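Local atomic coordinates of putative uncharacterized protein (Archaeoglobus fulgidus, PDB entry 4KPP), a protein that exchanges protons for calcium ions across the membrane, as a member of the sodium/calcium exchanger family. Residues 32-43 against 223-234; 78-86 against 96-107. All blocks are in the same frame, centred on the assembly; numbering follows the deposited sequence.

Contact 1 (32-43 against 223-234); sequences ALTQTLLSGLAV and SVEAFSEGLLET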
loop_
_atom_site.group_PDB
_atom_site.type_symbol
_atom_site.label_atom_id
_atom_site.label_comp_id
_atom_site.label_asym_id
_atom_site.label_seq_id
_atom_site.Cartn_x
_atom_site.Cartn_y
_atom_site.Cartn_z
ATOM N N ALA A 32 -4.669 -10.898 24.650
ATOM C CA ALA A 32 -4.365 -10.882 23.217
ATOM C C ALA A 32 -5.233 -9.942 22.373
ATOM O O ALA A 32 -4.712 -9.060 21.690
ATOM C CB ALA A 32 -4.419 -12.301 22.655
ATOM N N LEU A 33 -6.548 -10.133 22.419
ATOM C CA LEU A 33 -7.456 -9.347 21.591
ATOM C C LEU A 33 -7.398 -7.852 21.905
ATOM O O LEU A 33 -7.314 -7.024 20.999
ATOM C CB LEU A 33 -8.894 -9.859 21.716
ATOM C CG LEU A 33 -9.916 -9.112 20.854
ATOM C CD1 LEU A 33 -9.545 -9.229 19.379
ATOM C CD2 LEU A 33 -11.340 -9.602 21.100
ATOM N N THR A 34 -7.442 -7.508 23.187
ATOM C CA THR A 34 -7.439 -6.102 23.578
ATOM C C THR A 34 -6.104 -5.421 23.260
ATOM O O THR A 34 -6.074 -4.242 22.904
ATOM C CB THR A 34 -7.846 -5.907 25.056
ATOM O OG1 THR A 34 -6.887 -5.076 25.719
ATOM C CG2 THR A 34 -7.929 -7.241 25.767
ATOM N N GLN A 35 -5.010 -6.171 23.364
ATOM C CA GLN A 35 -3.709 -5.663 22.938
ATOM C C GLN A 35 -3.731 -5.318 21.452
ATOM O O GLN A 35 -3.171 -4.307 21.036
ATOM C CB GLN A 35 -2.591 -6.669 23.223
ATOM C CG GLN A 35 -1.260 -6.278 22.584
ATOM C CD GLN A 35 -0.106 -7.170 22.997
ATOM O OE1 GLN A 35 0.267 -7.227 24.169
ATOM N NE2 GLN A 35 0.475 -7.867 22.029
ATOM N N THR A 36 -4.390 -6.163 20.666
ATOM C CA THR A 36 -4.500 -5.964 19.225
ATOM C C THR A 36 -5.320 -4.723 18.901
ATOM O O THR A 36 -4.929 -3.908 18.065
ATOM C CB THR A 36 -5.168 -7.175 18.544
ATOM O OG1 THR A 36 -4.459 -8.369 18.889
ATOM C CG2 THR A 36 -5.175 -7.011 17.030
ATOM N N LEU A 37 -6.462 -4.593 19.568
ATOM C CA LEU A 37 -7.352 -3.458 19.362
ATOM C C LEU A 37 -6.675 -2.127 19.696
ATOM O O LEU A 37 -6.703 -1.194 18.896
ATOM C CB LEU A 37 -8.628 -3.632 20.191
ATOM C CG LEU A 37 -9.456 -4.870 19.838
ATOM C CD1 LEU A 37 -10.617 -5.061 20.805
ATOM C CD2 LEU A 37 -9.955 -4.778 18.404
ATOM N N LEU A 38 -6.064 -2.050 20.874
ATOM C CA LEU A 38 -5.429 -0.818 21.331
ATOM C C LEU A 38 -4.207 -0.431 20.499
ATOM O O LEU A 38 -4.076 0.719 20.077
ATOM C CB LEU A 38 -5.059 -0.919 22.814
ATOM C CG LEU A 38 -6.236 -0.971 23.793
ATOM C CD1 LEU A 38 -5.748 -0.936 25.237
ATOM C CD2 LEU A 38 -7.237 0.156 23.527
ATOM N N SER A 39 -3.318 -1.389 20.259
ATOM C CA SER A 39 -2.121 -1.134 19.463
ATOM C C SER A 39 -2.502 -0.853 18.017
ATOM O O SER A 39 -1.879 -0.020 17.352
ATOM C CB SER A 39 -1.153 -2.316 19.540
ATOM O OG SER A 39 -1.782 -3.504 19.095
ATOM N N GLY A 40 -3.531 -1.550 17.543
ATOM C CA GLY A 40 -4.082 -1.315 16.221
ATOM C C GLY A 40 -4.753 0.044 16.119
ATOM O O GLY A 40 -4.672 0.708 15.083
ATOM N N LEU A 41 -5.422 0.458 17.190
ATOM C CA LEU A 41 -6.034 1.780 17.227
ATOM C C LEU A 41 -4.959 2.858 17.098
ATOM O O LEU A 41 -5.126 3.830 16.361
ATOM C CB LEU A 41 -6.841 1.969 18.515
ATOM C CG LEU A 41 -7.560 3.307 18.710
ATOM C CD1 LEU A 41 -8.517 3.584 17.555
ATOM C CD2 LEU A 41 -8.297 3.335 20.043
ATOM N N ALA A 42 -3.849 2.666 17.804
ATOM C CA ALA A 42 -2.726 3.598 17.743
ATOM C C ALA A 42 -2.085 3.658 16.354
ATOM O O ALA A 42 -1.726 4.737 15.885
ATOM C CB ALA A 42 -1.682 3.255 18.807
ATOM N N VAL A 43 -1.942 2.507 15.699
ATOM C CA VAL A 43 -1.321 2.464 14.373
ATOM C C VAL A 43 -2.151 3.226 13.349
ATOM O O VAL A 43 -1.639 4.091 12.638
ATOM C CB VAL A 43 -1.116 1.021 13.867
ATOM C CG1 VAL A 43 -0.719 1.027 12.399
ATOM C CG2 VAL A 43 -0.063 0.311 14.691
ATOM N N SER A 223 4.177 0.139 18.341
ATOM C CA SER A 223 2.877 -0.523 18.286
ATOM C C SER A 223 2.831 -1.790 17.423
ATOM O O SER A 223 2.051 -2.702 17.700
ATOM C CB SER A 223 1.808 0.464 17.804
ATOM O OG SER A 223 1.703 1.572 18.681
ATOM N N VAL A 224 3.654 -1.848 16.380
ATOM C CA VAL A 224 3.537 -2.925 15.392
ATOM C C VAL A 224 3.790 -4.327 15.935
ATOM O O VAL A 224 3.103 -5.269 15.552
ATOM C CB VAL A 224 4.430 -2.695 14.151
ATOM C CG1 VAL A 224 3.786 -1.678 13.222
ATOM C CG2 VAL A 224 5.838 -2.272 14.563
ATOM N N GLU A 225 4.775 -4.467 16.816
ATOM C CA GLU A 225 5.074 -5.768 17.402
ATOM C C GLU A 225 3.887 -6.286 18.202
ATOM O O GLU A 225 3.449 -7.416 18.013
ATOM C CB GLU A 225 6.318 -5.695 18.289
ATOM C CG GLU A 225 6.631 -6.994 19.020
ATOM C CD GLU A 225 7.897 -6.912 19.851
ATOM O OE1 GLU A 225 8.421 -5.793 20.038
ATOM O OE2 GLU A 225 8.371 -7.968 20.318
ATOM N N ALA A 226 3.363 -5.449 19.091
ATOM C CA ALA A 226 2.231 -5.844 19.915
ATOM C C ALA A 226 1.003 -6.121 19.056
ATOM O O ALA A 226 0.255 -7.061 19.315
ATOM C CB ALA A 226 1.931 -4.780 20.947
ATOM N N PHE A 227 0.799 -5.300 18.030
ATOM C CA PHE A 227 -0.320 -5.511 17.125
ATOM C C PHE A 227 -0.165 -6.809 16.332
ATOM O O PHE A 227 -1.131 -7.549 16.160
ATOM C CB PHE A 227 -0.498 -4.318 16.181
ATOM C CG PHE A 227 -1.543 -4.538 15.122
ATOM C CD1 PHE A 227 -2.889 -4.549 15.451
ATOM C CD2 PHE A 227 -1.177 -4.751 13.801
ATOM C CE1 PHE A 227 -3.857 -4.762 14.476
ATOM C CE2 PHE A 227 -2.134 -4.965 12.824
ATOM C CZ PHE A 227 -3.475 -4.970 13.161
ATOM N N SER A 228 1.051 -7.083 15.862
ATOM C CA SER A 228 1.314 -8.275 15.055
ATOM C C SER A 228 1.258 -9.546 15.899
ATOM O O SER A 228 0.640 -10.535 15.504
ATOM C CB SER A 228 2.674 -8.179 14.352
ATOM O OG SER A 228 2.786 -6.986 13.592
ATOM N N GLU A 229 1.910 -9.515 17.059
ATOM C CA GLU A 229 1.889 -10.649 17.973
ATOM C C GLU A 229 0.518 -10.808 18.616
ATOM O O GLU A 229 0.106 -11.921 18.942
ATOM C CB GLU A 229 2.968 -10.508 19.051
ATOM C CG GLU A 229 4.395 -10.502 18.513
ATOM C CD GLU A 229 4.767 -11.786 17.780
ATOM O OE1 GLU A 229 4.148 -12.837 18.044
ATOM O OE2 GLU A 229 5.689 -11.740 16.935
ATOM N N GLY A 230 -0.180 -9.691 18.803
ATOM C CA GLY A 230 -1.532 -9.721 19.326
ATOM C C GLY A 230 -2.461 -10.432 18.362
ATOM O O GLY A 230 -3.276 -11.264 18.767
ATOM N N LEU A 231 -2.335 -10.101 17.080
ATOM C CA LEU A 231 -3.108 -10.759 16.031
ATOM C C LEU A 231 -2.841 -12.256 16.009
ATOM O O LEU A 231 -3.775 -13.056 16.018
ATOM C CB LEU A 231 -2.771 -10.166 14.663
ATOM C CG LEU A 231 -3.855 -9.325 13.991
ATOM C CD1 LEU A 231 -3.390 -8.867 12.619
ATOM C CD2 LEU A 231 -5.163 -10.098 13.890
ATOM N N LEU A 232 -1.563 -12.624 15.980
ATOM C CA LEU A 232 -1.164 -14.030 15.952
ATOM C C LEU A 232 -1.669 -14.790 17.170
ATOM O O LEU A 232 -2.099 -15.936 17.055
ATOM C CB LEU A 232 0.358 -14.168 15.848
ATOM C CG LEU A 232 1.005 -13.807 14.509
ATOM C CD1 LEU A 232 2.521 -13.935 14.591
ATOM C CD2 LEU A 232 0.450 -14.684 13.397
ATOM N N GLU A 233 -1.614 -14.148 18.332
ATOM C CA GLU A 233 -2.088 -14.761 19.565
ATOM C C GLU A 233 -3.598 -14.961 19.535
ATOM O O GLU A 233 -4.094 -16.040 19.855
ATOM C CB GLU A 233 -1.694 -13.910 20.771
ATOM C CG GLU A 233 -0.647 -14.545 21.669
ATOM C CD GLU A 233 -1.185 -15.725 22.452
ATOM O OE1 GLU A 233 -1.325 -16.822 21.868
ATOM O OE2 GLU A 233 -1.464 -15.552 23.656
ATOM N N THR A 234 -4.319 -13.914 19.146
ATOM C CA THR A 234 -5.773 -13.964 19.045
ATOM C C THR A 234 -6.236 -15.091 18.125
ATOM O O THR A 234 -7.165 -15.829 18.454
ATOM C CB THR A 234 -6.349 -12.613 18.550
ATOM O OG1 THR A 234 -6.093 -11.597 19.526
ATOM C CG2 THR A 234 -7.845 -12.711 18.325
#

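Contact 2 (78-86 against 96-107); sequences EYAVDGYFA and YVHYATANMTGA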
loop_
_atom_site.group_PDB
_atom_site.type_symbol
_atom_site.label_atom_id
_atom_site.label_comp_id
_atom_site.label_asym_id
_atom_site.label_seq_id
_atom_site.Cartn_x
_atom_site.Cartn_y
_atom_site.Cartn_z
ATOM N N GLU A 78 1.879 -0.467 6.716
ATOM C CA GLU A 78 2.081 -1.723 6.009
ATOM C C GLU A 78 3.561 -2.096 5.971
ATOM O O GLU A 78 3.921 -3.262 6.145
ATOM C CB GLU A 78 1.503 -1.665 4.594
ATOM C CG GLU A 78 1.933 -2.826 3.700
ATOM C CD GLU A 78 1.596 -4.197 4.283
ATOM O OE1 GLU A 78 2.290 -5.178 3.935
ATOM O OE2 GLU A 78 0.637 -4.303 5.077
ATOM N N TYR A 79 4.415 -1.104 5.746
ATOM C CA TYR A 79 5.852 -1.342 5.734
ATOM C C TYR A 79 6.353 -1.750 7.113
ATOM O O TYR A 79 7.248 -2.585 7.233
ATOM C CB TYR A 79 6.610 -0.111 5.227
ATOM C CG TYR A 79 6.566 0.031 3.726
ATOM C CD1 TYR A 79 5.416 0.474 3.086
ATOM C CD2 TYR A 79 7.673 -0.286 2.948
ATOM C CE1 TYR A 79 5.368 0.596 1.713
ATOM C CE2 TYR A 79 7.635 -0.164 1.574
ATOM C CZ TYR A 79 6.481 0.279 0.962
ATOM O OH TYR A 79 6.433 0.402 -0.406
ATOM N N ALA A 80 5.763 -1.167 8.150
ATOM C CA ALA A 80 6.190 -1.440 9.517
ATOM C C ALA A 80 5.750 -2.822 9.986
ATOM O O ALA A 80 6.521 -3.539 10.621
ATOM C CB ALA A 80 5.676 -0.366 10.456
ATOM N N VAL A 81 4.511 -3.190 9.670
ATOM C CA VAL A 81 3.991 -4.508 10.024
ATOM C C VAL A 81 4.680 -5.611 9.224
ATOM O O VAL A 81 5.118 -6.616 9.788
ATOM C CB VAL A 81 2.461 -4.595 9.820
ATOM C CG1 VAL A 81 1.977 -6.034 9.973
ATOM C CG2 VAL A 81 1.738 -3.677 10.799
ATOM N N ASP A 82 4.784 -5.423 7.913
ATOM C CA ASP A 82 5.445 -6.412 7.071
ATOM C C ASP A 82 6.934 -6.454 7.388
ATOM O O ASP A 82 7.563 -7.511 7.336
ATOM C CB ASP A 82 5.235 -6.096 5.593
ATOM C CG ASP A 82 5.403 -7.316 4.709
ATOM O OD1 ASP A 82 5.748 -8.397 5.236
ATOM O OD2 ASP A 82 5.197 -7.191 3.483
ATOM N N GLY A 83 7.489 -5.292 7.723
ATOM C CA GLY A 83 8.877 -5.193 8.127
ATOM C C GLY A 83 9.149 -5.963 9.404
ATOM O O GLY A 83 10.209 -6.574 9.549
ATOM N N TYR A 84 8.196 -5.933 10.331
ATOM C CA TYR A 84 8.331 -6.682 11.576
ATOM C C TYR A 84 8.404 -8.177 11.305
ATOM O O TYR A 84 9.227 -8.880 11.883
ATOM C CB TYR A 84 7.174 -6.384 12.538
ATOM C CG TYR A 84 7.137 -7.326 13.725
ATOM C CD1 TYR A 84 7.985 -7.140 14.810
ATOM C CD2 TYR A 84 6.265 -8.408 13.756
ATOM C CE1 TYR A 84 7.964 -8.002 15.891
ATOM C CE2 TYR A 84 6.239 -9.276 14.832
ATOM C CZ TYR A 84 7.090 -9.066 15.896
ATOM O OH TYR A 84 7.069 -9.925 16.968
ATOM N N PHE A 85 7.522 -8.655 10.434
ATOM C CA PHE A 85 7.507 -10.059 10.031
ATOM C C PHE A 85 8.824 -10.467 9.378
ATOM O O PHE A 85 9.338 -11.555 9.626
ATOM C CB PHE A 85 6.361 -10.317 9.051
ATOM C CG PHE A 85 5.004 -10.305 9.686
ATOM C CD1 PHE A 85 4.818 -10.815 10.956
ATOM C CD2 PHE A 85 3.913 -9.788 9.007
ATOM C CE1 PHE A 85 3.576 -10.813 11.541
ATOM C CE2 PHE A 85 2.661 -9.780 9.589
ATOM C CZ PHE A 85 2.493 -10.294 10.857
ATOM N N ALA A 86 9.362 -9.598 8.531
ATOM C CA ALA A 86 10.634 -9.877 7.877
ATOM C C ALA A 86 11.791 -9.869 8.880
ATOM O O ALA A 86 12.725 -10.662 8.763
ATOM C CB ALA A 86 10.887 -8.892 6.739
ATOM N N TYR A 96 7.627 -17.062 10.542
ATOM C CA TYR A 96 7.764 -15.666 10.137
ATOM C C TYR A 96 8.300 -15.524 8.710
ATOM O O TYR A 96 8.100 -14.491 8.064
ATOM C CB TYR A 96 8.638 -14.895 11.132
ATOM C CG TYR A 96 8.004 -14.723 12.502
ATOM C CD1 TYR A 96 6.944 -13.843 12.693
ATOM C CD2 TYR A 96 8.469 -15.435 13.600
ATOM C CE1 TYR A 96 6.360 -13.681 13.935
ATOM C CE2 TYR A 96 7.892 -15.276 14.852
ATOM C CZ TYR A 96 6.837 -14.396 15.012
ATOM O OH TYR A 96 6.256 -14.229 16.249
ATOM N N VAL A 97 8.973 -16.565 8.222
ATOM C CA VAL A 97 9.446 -16.602 6.842
ATOM C C VAL A 97 8.278 -16.539 5.859
ATOM O O VAL A 97 8.311 -15.787 4.883
ATOM C CB VAL A 97 10.267 -17.877 6.560
ATOM C CG1 VAL A 97 10.683 -17.929 5.100
ATOM C CG2 VAL A 97 11.489 -17.950 7.479
ATOM N N HIS A 98 7.247 -17.335 6.122
ATOM C CA HIS A 98 6.065 -17.351 5.269
ATOM C C HIS A 98 5.226 -16.099 5.482
ATOM O O HIS A 98 4.663 -15.560 4.533
ATOM C CB HIS A 98 5.211 -18.594 5.537
ATOM C CG HIS A 98 6.000 -19.860 5.658
ATOM N ND1 HIS A 98 6.726 -20.389 4.612
ATOM C CD2 HIS A 98 6.173 -20.704 6.700
ATOM C CE1 HIS A 98 7.315 -21.502 5.008
ATOM N NE2 HIS A 98 6.996 -21.717 6.273
ATOM N N TYR A 99 5.144 -15.641 6.730
ATOM C CA TYR A 99 4.306 -14.492 7.073
ATOM C C TYR A 99 4.718 -13.224 6.326
ATOM O O TYR A 99 3.867 -12.423 5.937
ATOM C CB TYR A 99 4.312 -14.234 8.583
ATOM C CG TYR A 99 3.652 -15.318 9.416
ATOM C CD1 TYR A 99 2.842 -16.288 8.831
ATOM C CD2 TYR A 99 3.835 -15.364 10.793
ATOM C CE1 TYR A 99 2.241 -17.279 9.599
ATOM C CE2 TYR A 99 3.238 -16.347 11.567
ATOM C CZ TYR A 99 2.444 -17.300 10.968
ATOM O OH TYR A 99 1.854 -18.275 11.743
ATOM N N ALA A 100 6.020 -13.049 6.122
ATOM C CA ALA A 100 6.537 -11.860 5.456
ATOM C C ALA A 100 5.997 -11.749 4.039
ATOM O O ALA A 100 5.599 -10.669 3.598
ATOM C CB ALA A 100 8.063 -11.870 5.445
ATOM N N THR A 101 5.971 -12.872 3.332
ATOM C CA THR A 101 5.500 -12.878 1.953
ATOM C C THR A 101 3.975 -12.894 1.881
ATOM O O THR A 101 3.380 -12.239 1.026
ATOM C CB THR A 101 6.080 -14.057 1.159
ATOM O OG1 THR A 101 7.506 -14.061 1.295
ATOM C CG2 THR A 101 5.713 -13.929 -0.312
ATOM N N ALA A 102 3.350 -13.634 2.791
ATOM C CA ALA A 102 1.893 -13.694 2.865
ATOM C C ALA A 102 1.287 -12.322 3.155
ATOM O O ALA A 102 0.267 -11.955 2.578
ATOM C CB ALA A 102 1.448 -14.708 3.914
ATOM N N ASN A 103 1.915 -11.570 4.054
ATOM C CA ASN A 103 1.437 -10.233 4.400
ATOM C C ASN A 103 1.592 -9.259 3.236
ATOM O O ASN A 103 0.728 -8.415 2.991
ATOM C CB ASN A 103 2.167 -9.706 5.639
ATOM C CG ASN A 103 1.656 -8.349 6.084
ATOM O OD1 ASN A 103 2.213 -7.313 5.721
ATOM N ND2 ASN A 103 0.590 -8.350 6.878
ATOM N N MET A 104 2.700 -9.392 2.517
ATOM C CA MET A 104 2.990 -8.542 1.371
ATOM C C MET A 104 2.006 -8.791 0.229
ATOM O O MET A 104 1.496 -7.853 -0.386
ATOM C CB MET A 104 4.416 -8.804 0.891
ATOM C CG MET A 104 4.931 -7.810 -0.126
ATOM S SD MET A 104 5.485 -8.636 -1.626
ATOM C CE MET A 104 3.934 -8.904 -2.440
ATOM N N THR A 105 1.756 -10.063 -0.063
ATOM C CA THR A 105 0.839 -10.432 -1.133
ATOM C C THR A 105 -0.592 -10.073 -0.750
ATOM O O THR A 105 -1.389 -9.649 -1.592
ATOM C CB THR A 105 0.932 -11.933 -1.469
ATOM O OG1 THR A 105 0.773 -12.704 -0.272
ATOM C CG2 THR A 105 2.283 -12.258 -2.103
ATOM N N GLY A 106 -0.910 -10.237 0.530
ATOM C CA GLY A 106 -2.210 -9.848 1.041
ATOM C C GLY A 106 -2.452 -8.364 0.849
ATOM O O GLY A 106 -3.514 -7.954 0.374
ATOM N N ALA A 107 -1.457 -7.560 1.209
ATOM C CA ALA A 107 -1.557 -6.112 1.076
ATOM C C ALA A 107 -1.817 -5.710 -0.373
ATOM O O ALA A 107 -2.725 -4.925 -0.647
ATOM C CB ALA A 107 -0.300 -5.436 1.609
HETATM O O HOH W 1 -0.185 -5.546 7.450
#

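Contact 1 (32-43 against 223-234)
The carbonyl oxygen of Ala226 takes two donors: Gly230 N of its own helix and, from the other helix, Gln35 NE2 at 2.8 Å. Two membrane helices pack antiparallel here, held by this side chain-to-backbone bond and linking the two sodium/calcium exchanger regions of the chain; the axes of segments 32-43 and 224-234 approach to 7.9 Å, with a crossing angle of -145°. With CG anti to the backbone N (chi1 170°) and the chain extended beyond it, Gln35 lays its CG and CD along the Ala226 methyl before the amide meets the oxygen, slightly out of the carbonyl plane, with an N-H...O angle of 151°. An alanine at Gln35 removes this amide, and the cross-helix bond to Ala226 O would probably be lost, with a gap opened beside the Ala226 methyl.

Close approach rests on small residues. Thr36 is a knob among Phe227, Gly230, Leu231 and Thr234; its CG2 lies 3.6 Å from Phe227 CE1, while its OG1 turns back to bond Ala32 O, 2.9 Å away. That hydroxyl sits 2.9 Å from Gly230 C, a close fit against a residue without a side chain. The Phe227 ring presents its edge to Thr36 O and Ser39 OG, and its CD1 comes 3.5 Å from Gly40 CA. Farther along, Ser223 OG bonds Thr219 O, and Val43 CG2 rests 3.6 Å from Ser223 CB.

Contact 2 (78-86 against 96-107)
Phe85 and Asn103 interlock at the tight centre of this interface, each a knob in the other helix's hole. The Phe85 ring, which fits among Tyr96, Tyr99, Ala100 and Asn103, has Tyr99 CB over one face, 4.1 Å above the plane and offset toward the rim. The Asn103 amide stands at its edge, ND2 lying 3.7 Å from Phe85 CE2, with ring and amide planes 67° apart. In turn Asn103, its CG anti to the backbone N (chi1 -177°), reaches in among Glu78, Val81, Asp82 and Phe85. Its ND2 gives to Val246 O and, at 3.0 Å, to a water that itself donates to Glu78 OE2; these two hydrogen bonds restrict the amide's rotation.

The two segments belong to consecutive helices, 76-91 and 96-127, that form an antiparallel hairpin; the axes of 78-86 and 96-107 come within 8.1 Å, with 158° between their directions. Within the hairpin the acidic side chains lie well inside the protein: Glu78 meets the Asn103 amide from the opposite direction with nearly parallel planes, its OE1 also 3.5 Å from the Ala107 methyl. Asp82 runs alongside the same amide in the opposite sense and sets OD2 3.2 Å from Met104 CB. Glu78 also touches Glu255 of helix 242-267; two glutamates side by side are consistent with the acidic ion-binding centre of this exchanger family, though no calcium is seen there.

Toward Tyr96 the contact slackens. Phe85 CD1 still approaches Tyr96 CD1 at 4.1 Å, the two side chains crossing at about a right angle, but Tyr84 and Tyr96, both partly exposed, come no closer than 4.4 Å between their OH atoms, both of which lie near Glu229 of helix 224-237.

In the sequence, both segments of contact 2 fall between the two segments of contact 1, and the contact centres lie 15 Å apart on the same side of the molecule's centre. They touch directly: Val224 CG1 packs 3.6 Å from Ala80 CB, and Glu225 CG 3.5 Å from Tyr84 CE1. Glu229 adds a polar link, its OE2 making a weak hydrogen bond with Tyr96 OH at 2.6 Å. Helix 224-237 thus packs against 32-43 and the hairpin alike, and helix 242-267 touches both contacts. The calcium site of Ile330, Asp333, Lys335 and Glu340 lies away from both, whereas the side chain of Ser223 in contact 1 is about 9 Å from a bound oleic acid.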